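Local coordinates for protein diketoreductase (Acinetobacter baylyi, PDB 4E12) that reduces dicarbonyl compounds with NADH and probably interconverts (3S)-3-hydroxyacyl-CoA and 3-oxoacyl-CoA as in fatty acid beta-oxidation, at residues A[133-136]-A[137-140]; A[109-112]-A[113-117]; A[165-168]-A[169-173]. One frame throughout, in Å; residues are numbered along the deposited sequence.

All three interactions lie in the NAD-binding domain, which has a Rossmann-type fold, and follow one another along the chain in the order 2, 1, 3. Interaction 2 carries helix 97-110 into strand 116-119, interaction 1 carries helix 126-133 into strand 139-144, and interaction 3 is the middle of helix 164-176. The two strands are neighbours in the central sheet, and the centres of interactions 1 and 2 are about 9 Å apart. Interaction 3 is centred about 13 Å from interaction 1 and 16 Å from interaction 2. Its Val166 and Val170 reach Ile116, and Val170 also touches Leu140. Two helix-strand connections and one helix thus build a single region of the NAD-binding domain's sheet.

Interaction 1: residues A[133-136]-A[137-140]; sequences TGRG and DKFL
Thr133, at the end of helix 126-133, sets its methyl CG2 over one face of the Phe139 ring, 3.8 Å from the centroid and displaced toward the rim. This is a CH-pi contact, with the two side chains crossing at about a right angle. The first torsion of Thr133 (chi1 67°) places OG1 between the backbone N and the carbonyl carbon and leaves CG2 for the ring. OG1 accepts a bond from Arg135 N at 3.0 Å, forming an ST turn, and donates its own proton to Val130 O. Threonine thus suits the spot by having one polar and one apolar branch.

Gly134 follows with a positive phi of 82°, a conformation glycine tolerates best, and turns the chain out of the helix. The CD of Arg135 crosses over Lys138 CB at a slant, 4.0 Å away. The guanidinium lies beyond, hydrogen-bonded by NH1 to Pro112 O and Thr115 O and by NH2 to Ala111 O, so a long side chain with several donors serves here. Arg135 O accepts from Lys138 N at 2.9 Å, a bond that closes a type I turn with Gly136 and Asp137 at the corners. Unlike those of Gly134, the backbone angles of Gly136 do not demand glycine. A water donates to Gly136 O at 2.7 Å and to Phe139 O, also at 2.7 Å, bridging the turn to the start of the strand.

Phe139 is buried and meets Tyr104 edge-to-face; its side chain is about 7 Å from that of the NAD(+)-binding Lys100. An ST turn leading into a tight turn here forms the helix-to-strand connection of a Rossmann-type domain.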
loop_
_atom_site.group_PDB
_atom_site.type_symbol
_atom_site.label_atom_id
_atom_site.label_comp_id
_atom_site.label_asym_id
_atom_site.label_seq_id
_atom_site.Cartn_x
_atom_site.Cartn_y
_atom_site.Cartn_z
ATOM N N THR A 133 -7.338 -19.250 29.542
ATOM C CA THR A 133 -8.157 -20.272 28.911
ATOM C C THR A 133 -8.096 -21.584 29.670
ATOM O O THR A 133 -9.118 -22.249 29.847
ATOM C CB THR A 133 -7.756 -20.551 27.452
ATOM O OG1 THR A 133 -6.458 -21.154 27.408
ATOM C CG2 THR A 133 -7.757 -19.265 26.646
ATOM N N GLY A 134 -6.900 -21.963 30.106
ATOM C CA GLY A 134 -6.729 -23.260 30.731
ATOM C C GLY A 134 -6.577 -24.355 29.701
ATOM O O GLY A 134 -6.494 -25.540 30.035
ATOM N N ARG A 135 -6.575 -23.957 28.432
ATOM C CA ARG A 135 -6.339 -24.889 27.343
ATOM C C ARG A 135 -5.523 -24.245 26.223
ATOM O O ARG A 135 -6.024 -24.019 25.121
ATOM C CB ARG A 135 -7.656 -25.480 26.825
ATOM C CG ARG A 135 -8.666 -24.480 26.275
ATOM C CD ARG A 135 -9.975 -25.191 25.892
ATOM N NE ARG A 135 -10.724 -25.620 27.075
ATOM C CZ ARG A 135 -11.879 -26.280 27.048
ATOM N NH1 ARG A 135 -12.439 -26.600 25.895
ATOM N NH2 ARG A 135 -12.481 -26.620 28.183
ATOM N N GLY A 136 -4.259 -23.954 26.513
ATOM C CA GLY A 136 -3.398 -23.323 25.528
ATOM C C GLY A 136 -3.243 -24.075 24.217
ATOM O O GLY A 136 -2.971 -23.467 23.179
ATOM N N ASP A 137 -3.393 -25.394 24.244
ATOM C CA ASP A 137 -3.261 -26.185 23.023
ATOM C C ASP A 137 -4.477 -26.007 22.117
ATOM O O ASP A 137 -4.458 -26.400 20.945
ATOM C CB ASP A 137 -3.076 -27.669 23.347
ATOM C CG ASP A 137 -4.215 -28.229 24.176
ATOM O OD1 ASP A 137 -4.489 -27.680 25.270
ATOM O OD2 ASP A 137 -4.848 -29.203 23.721
ATOM N N LYS A 138 -5.530 -25.404 22.660
ATOM C CA LYS A 138 -6.783 -25.264 21.932
ATOM C C LYS A 138 -7.215 -23.811 21.796
ATOM O O LYS A 138 -8.394 -23.544 21.552
ATOM C CB LYS A 138 -7.894 -26.067 22.626
ATOM C CG LYS A 138 -7.708 -27.580 22.595
ATOM C CD LYS A 138 -8.849 -28.267 23.317
ATOM C CE LYS A 138 -8.798 -29.780 23.160
ATOM N NZ LYS A 138 -9.034 -30.199 21.753
ATOM N N PHE A 139 -6.277 -22.881 21.966
ATOM C CA PHE A 139 -6.582 -21.459 21.890
ATOM C C PHE A 139 -5.770 -20.811 20.775
ATOM O O PHE A 139 -4.569 -21.053 20.641
ATOM C CB PHE A 139 -6.272 -20.773 23.216
ATOM C CG PHE A 139 -6.558 -19.311 23.220
ATOM C CD1 PHE A 139 -5.555 -18.387 23.493
ATOM C CD2 PHE A 139 -7.845 -18.848 22.948
ATOM C CE1 PHE A 139 -5.818 -17.022 23.499
ATOM C CE2 PHE A 139 -8.125 -17.488 22.952
ATOM C CZ PHE A 139 -7.105 -16.565 23.228
ATOM N N LEU A 140 -6.434 -20.008 19.957
ATOM C CA LEU A 140 -5.748 -19.233 18.937
ATOM C C LEU A 140 -6.575 -18.024 18.548
ATOM O O LEU A 140 -7.634 -17.767 19.127
ATOM C CB LEU A 140 -5.414 -20.099 17.713
ATOM C CG LEU A 140 -6.508 -21.012 17.148
ATOM C CD1 LEU A 140 -7.737 -20.215 16.741
ATOM C CD2 LEU A 140 -5.968 -21.820 15.980
HETATM O O HOH W 1 -2.658 -20.864 22.552
#

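Interaction 2: residues A[109-112]-A[113-117]; sequences ELAP and AKTIF
Lys114 crosses the Pro112 ring at a slant, touching it with CG and CE. Rotation about CA-CB (chi1 60°) sets CG between the backbone N and the carbonyl carbon, 4.0 Å from Pro112 CG. Beyond CG the side chain is extended, and CE lies 3.9 Å from Pro112 CG, so the same ring carbon is touched twice. The tip, NZ, goes past the proline to salt bridges with Asp85 and Asp87. A lysine fits because its methylenes can cross an apolar ring while its charge reaches acid groups farther on.

Pro112 opens a type I beta turn that ends at Thr115, linking helix 97-110 to strand 116-119 in the beta-alpha-beta unit that starts with strand 88-91 of the Rossmann-type domain. Thr115 N bonds to Pro112 O at 3.0 Å with an almost straight N-H...O angle of 169°. Thr115 OG1 sits 3.3 Å from Pro112 CG, and its proton goes to Ala86 O, which satisfies a buried hydroxyl. The small Ala111 points its CB at the edge of the Phe117 ring, 3.8 Å from CE1 and in the ring plane; it also touches Thr115 CB.

The chemistry is therefore divided: carbons of Ala111, Thr115 and Phe117 pack inside, Lys114 crosses Pro112 on the outer side, and the turn's own backbone bond and the guanidinium of Arg135 hold its carbonyls.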
loop_
_atom_site.group_PDB
_atom_site.type_symbol
_atom_site.label_atom_id
_atom_site.label_comp_id
_atom_site.label_asym_id
_atom_site.label_seq_id
_atom_site.Cartn_x
_atom_site.Cartn_y
_atom_site.Cartn_z
ATOM N N GLU A 109 -13.689 -23.161 32.183
ATOM C CA GLU A 109 -14.340 -24.036 33.159
ATOM C C GLU A 109 -15.614 -24.642 32.583
ATOM O O GLU A 109 -15.873 -25.837 32.739
ATOM C CB GLU A 109 -14.695 -23.251 34.424
ATOM C CG GLU A 109 -13.503 -22.628 35.142
ATOM C CD GLU A 109 -13.910 -21.796 36.350
ATOM O OE1 GLU A 109 -15.122 -21.537 36.523
ATOM O OE2 GLU A 109 -13.015 -21.398 37.126
ATOM N N LEU A 110 -16.399 -23.809 31.909
ATOM C CA LEU A 110 -17.728 -24.194 31.457
ATOM C C LEU A 110 -17.740 -25.043 30.185
ATOM O O LEU A 110 -18.669 -25.820 29.959
ATOM C CB LEU A 110 -18.578 -22.944 31.266
ATOM C CG LEU A 110 -18.675 -22.047 32.497
ATOM C CD1 LEU A 110 -19.511 -20.813 32.199
ATOM C CD2 LEU A 110 -19.277 -22.825 33.654
ATOM N N ALA A 111 -16.725 -24.908 29.341
ATOM C CA ALA A 111 -16.766 -25.595 28.064
ATOM C C ALA A 111 -16.234 -27.017 28.143
ATOM O O ALA A 111 -15.276 -27.298 28.873
ATOM C CB ALA A 111 -15.997 -24.804 27.009
ATOM N N PRO A 112 -16.861 -27.945 27.401
ATOM C CA PRO A 112 -16.347 -29.313 27.426
ATOM C C PRO A 112 -14.895 -29.340 26.928
ATOM O O PRO A 112 -14.456 -28.438 26.209
ATOM C CB PRO A 112 -17.301 -30.065 26.494
ATOM C CG PRO A 112 -17.847 -29.017 25.580
ATOM C CD PRO A 112 -17.937 -27.769 26.409
ATOM N N ALA A 113 -14.143 -30.358 27.328
ATOM C CA ALA A 113 -12.715 -30.409 27.033
ATOM C C ALA A 113 -12.412 -30.296 25.535
ATOM O O ALA A 113 -11.320 -29.870 25.148
ATOM C CB ALA A 113 -12.106 -31.679 27.606
ATOM N N LYS A 114 -13.377 -30.670 24.701
ATOM C CA LYS A 114 -13.173 -30.718 23.254
ATOM C C LYS A 114 -13.096 -29.334 22.615
ATOM O O LYS A 114 -12.567 -29.191 21.507
ATOM C CB LYS A 114 -14.306 -31.485 22.584
ATOM C CG LYS A 114 -15.671 -30.871 22.821
ATOM C CD LYS A 114 -16.706 -31.472 21.876
ATOM C CE LYS A 114 -18.054 -30.811 22.098
ATOM N NZ LYS A 114 -19.092 -31.372 21.185
ATOM N N THR A 115 -13.632 -28.332 23.309
ATOM C CA THR A 115 -13.877 -27.010 22.730
ATOM C C THR A 115 -12.628 -26.216 22.343
ATOM O O THR A 115 -11.740 -25.957 23.162
ATOM C CB THR A 115 -14.803 -26.153 23.634
ATOM O OG1 THR A 115 -16.048 -26.847 23.816
ATOM C CG2 THR A 115 -15.104 -24.804 22.979
ATOM N N ILE A 116 -12.583 -25.810 21.077
ATOM C CA ILE A 116 -11.545 -24.898 20.606
ATOM C C ILE A 116 -11.976 -23.469 20.892
ATOM O O ILE A 116 -13.141 -23.116 20.676
ATOM C CB ILE A 116 -11.327 -25.057 19.098
ATOM C CG1 ILE A 116 -10.872 -26.488 18.806
ATOM C CG2 ILE A 116 -10.344 -24.000 18.593
ATOM C CD1 ILE A 116 -10.776 -26.845 17.342
ATOM N N PHE A 117 -11.055 -22.657 21.403
ATOM C CA PHE A 117 -11.343 -21.247 21.656
ATOM C C PHE A 117 -10.638 -20.386 20.611
ATOM O O PHE A 117 -9.426 -20.503 20.410
ATOM C CB PHE A 117 -10.833 -20.791 23.028
ATOM C CG PHE A 117 -11.499 -21.459 24.209
ATOM C CD1 PHE A 117 -12.676 -22.185 24.064
ATOM C CD2 PHE A 117 -10.935 -21.351 25.472
ATOM C CE1 PHE A 117 -13.285 -22.795 25.162
ATOM C CE2 PHE A 117 -11.535 -21.962 26.580
ATOM C CZ PHE A 117 -12.709 -22.682 26.423
#

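Interaction 3: residues A[165-168]-A[169-173]; sequences EVYQ and QVVEF
Gln169 NE2 bonds to Glu165 OE2 at 2.9 Å with an N-H...O angle of 168°, linking side chains one helical turn apart. The acceptor lies close to the plane of the amide, whereas the carboxylate is met from above its own plane; the two flat groups stand 85° apart. Glu165 reaches the amide by bending at chi2 (58°), whereas Gln169 extends straight beyond CG; Glu165 is poorly ordered, so the bond may be only partly populated. A second i to i+4 pair, Gln168 NE2 with Glu172 OE2 at 3.4 Å, is weak. Amide and carboxylate side chains suit this outer face because they can pair along the helix.

Beneath them runs the regular alpha-helical ladder, with Val170 N bonded to Val166 O and Val171 N to Tyr167 O, each at 2.9 Å. The methyl CG2 of Val171 comes at a slant to the Tyr167 ring, 3.6 Å from its CE2. Tyrosine offers apolar ring carbons to the valine while its hydroxyl bonds onward to Leu184 O.

Helix 164-176 forms the crossover between the parallel, adjacent strands 153-158 and 180-183. Its branched valines fill the buried, sheet-facing side: Val166 and Val170 pack on Ile116 of strand 116-119, Val170 also on Leu140 and Leu142 of strand 139-144, and Val171 on Pro181 and Glu183 of strand 180-183.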
loop_
_atom_site.group_PDB
_atom_site.type_symbol
_atom_site.label_atom_id
_atom_site.label_comp_id
_atom_site.label_asym_id
_atom_site.label_seq_id
_atom_site.Cartn_x
_atom_site.Cartn_y
_atom_site.Cartn_z
ATOM N N GLU A 165 -2.795 -29.413 15.100
ATOM C CA GLU A 165 -3.995 -30.092 14.626
ATOM C C GLU A 165 -5.233 -29.210 14.803
ATOM O O GLU A 165 -6.141 -29.207 13.962
ATOM C CB GLU A 165 -4.169 -31.424 15.364
ATOM C CG GLU A 165 -5.523 -32.100 15.156
ATOM C CD GLU A 165 -5.840 -32.394 13.701
ATOM O OE1 GLU A 165 -5.026 -32.042 12.821
ATOM O OE2 GLU A 165 -6.918 -32.971 13.439
ATOM N N VAL A 166 -5.263 -28.494 15.921
ATOM C CA VAL A 166 -6.307 -27.522 16.220
ATOM C C VAL A 166 -6.221 -26.392 15.207
ATOM O O VAL A 166 -7.227 -26.008 14.606
ATOM C CB VAL A 166 -6.138 -26.949 17.643
ATOM C CG1 VAL A 166 -7.027 -25.731 17.846
ATOM C CG2 VAL A 166 -6.496 -28.011 18.659
ATOM N N TYR A 167 -5.013 -25.876 15.011
ATOM C CA TYR A 167 -4.775 -24.818 14.031
ATOM C C TYR A 167 -5.333 -25.230 12.672
ATOM O O TYR A 167 -6.072 -24.472 12.053
ATOM C CB TYR A 167 -3.277 -24.545 13.927
ATOM C CG TYR A 167 -2.879 -23.374 13.058
ATOM C CD1 TYR A 167 -2.425 -22.185 13.631
ATOM C CD2 TYR A 167 -2.949 -23.450 11.669
ATOM C CE1 TYR A 167 -2.046 -21.094 12.834
ATOM C CE2 TYR A 167 -2.568 -22.353 10.857
ATOM C CZ TYR A 167 -2.122 -21.188 11.453
ATOM O OH TYR A 167 -1.749 -20.109 10.675
ATOM N N GLN A 168 -5.007 -26.432 12.205
ATOM C CA GLN A 168 -5.495 -26.866 10.908
ATOM C C GLN A 168 -7.016 -27.034 10.890
ATOM O O GLN A 168 -7.659 -26.768 9.872
ATOM C CB GLN A 168 -4.809 -28.153 10.438
ATOM C CG GLN A 168 -5.259 -28.591 9.056
ATOM C CD GLN A 168 -4.785 -27.659 7.940
ATOM O OE1 GLN A 168 -3.930 -26.793 8.149
ATOM N NE2 GLN A 168 -5.349 -27.833 6.749
ATOM N N GLN A 169 -7.603 -27.472 11.999
ATOM C CA GLN A 169 -9.056 -27.589 12.049
ATOM C C GLN A 169 -9.707 -26.209 11.910
ATOM O O GLN A 169 -10.711 -26.071 11.212
ATOM C CB GLN A 169 -9.532 -28.284 13.330
ATOM C CG GLN A 169 -8.971 -29.683 13.504
ATOM C CD GLN A 169 -9.500 -30.384 14.739
ATOM O OE1 GLN A 169 -10.417 -29.894 15.404
ATOM N NE2 GLN A 169 -8.914 -31.534 15.063
ATOM N N VAL A 170 -9.140 -25.197 12.567
ATOM C CA VAL A 170 -9.661 -23.839 12.425
ATOM C C VAL A 170 -9.478 -23.348 10.983
ATOM O O VAL A 170 -10.368 -22.697 10.421
ATOM C CB VAL A 170 -9.002 -22.856 13.436
ATOM C CG1 VAL A 170 -9.433 -21.427 13.151
ATOM C CG2 VAL A 170 -9.408 -23.226 14.858
ATOM N N VAL A 171 -8.332 -23.657 10.380
ATOM C CA VAL A 171 -8.127 -23.307 8.985
ATOM C C VAL A 171 -9.199 -23.937 8.126
ATOM O O VAL A 171 -9.755 -23.283 7.247
ATOM C CB VAL A 171 -6.732 -23.710 8.451
ATOM C CG1 VAL A 171 -6.677 -23.516 6.943
ATOM C CG2 VAL A 171 -5.661 -22.850 9.105
ATOM N N GLU A 172 -9.515 -25.202 8.375
ATOM C CA GLU A 172 -10.537 -25.863 7.569
ATOM C C GLU A 172 -11.921 -25.302 7.878
ATOM O O GLU A 172 -12.761 -25.172 6.987
ATOM C CB GLU A 172 -10.455 -27.388 7.740
ATOM C CG GLU A 172 -9.163 -27.958 7.130
ATOM C CD GLU A 172 -8.933 -29.418 7.449
ATOM O OE1 GLU A 172 -9.698 -29.973 8.267
ATOM O OE2 GLU A 172 -7.976 -30.003 6.887
ATOM N N PHE A 173 -12.155 -24.950 9.139
ATOM C CA PHE A 173 -13.397 -24.276 9.495
ATOM C C PHE A 173 -13.502 -22.959 8.738
ATOM O O PHE A 173 -14.552 -22.642 8.175
ATOM C CB PHE A 173 -13.471 -23.976 10.994
ATOM C CG PHE A 173 -14.601 -23.069 11.365
ATOM C CD1 PHE A 173 -15.900 -23.556 11.466
ATOM C CD2 PHE A 173 -14.367 -21.715 11.610
ATOM C CE1 PHE A 173 -16.959 -22.703 11.810
ATOM C CE2 PHE A 173 -15.412 -20.848 11.953
ATOM C CZ PHE A 173 -16.710 -21.332 12.056
#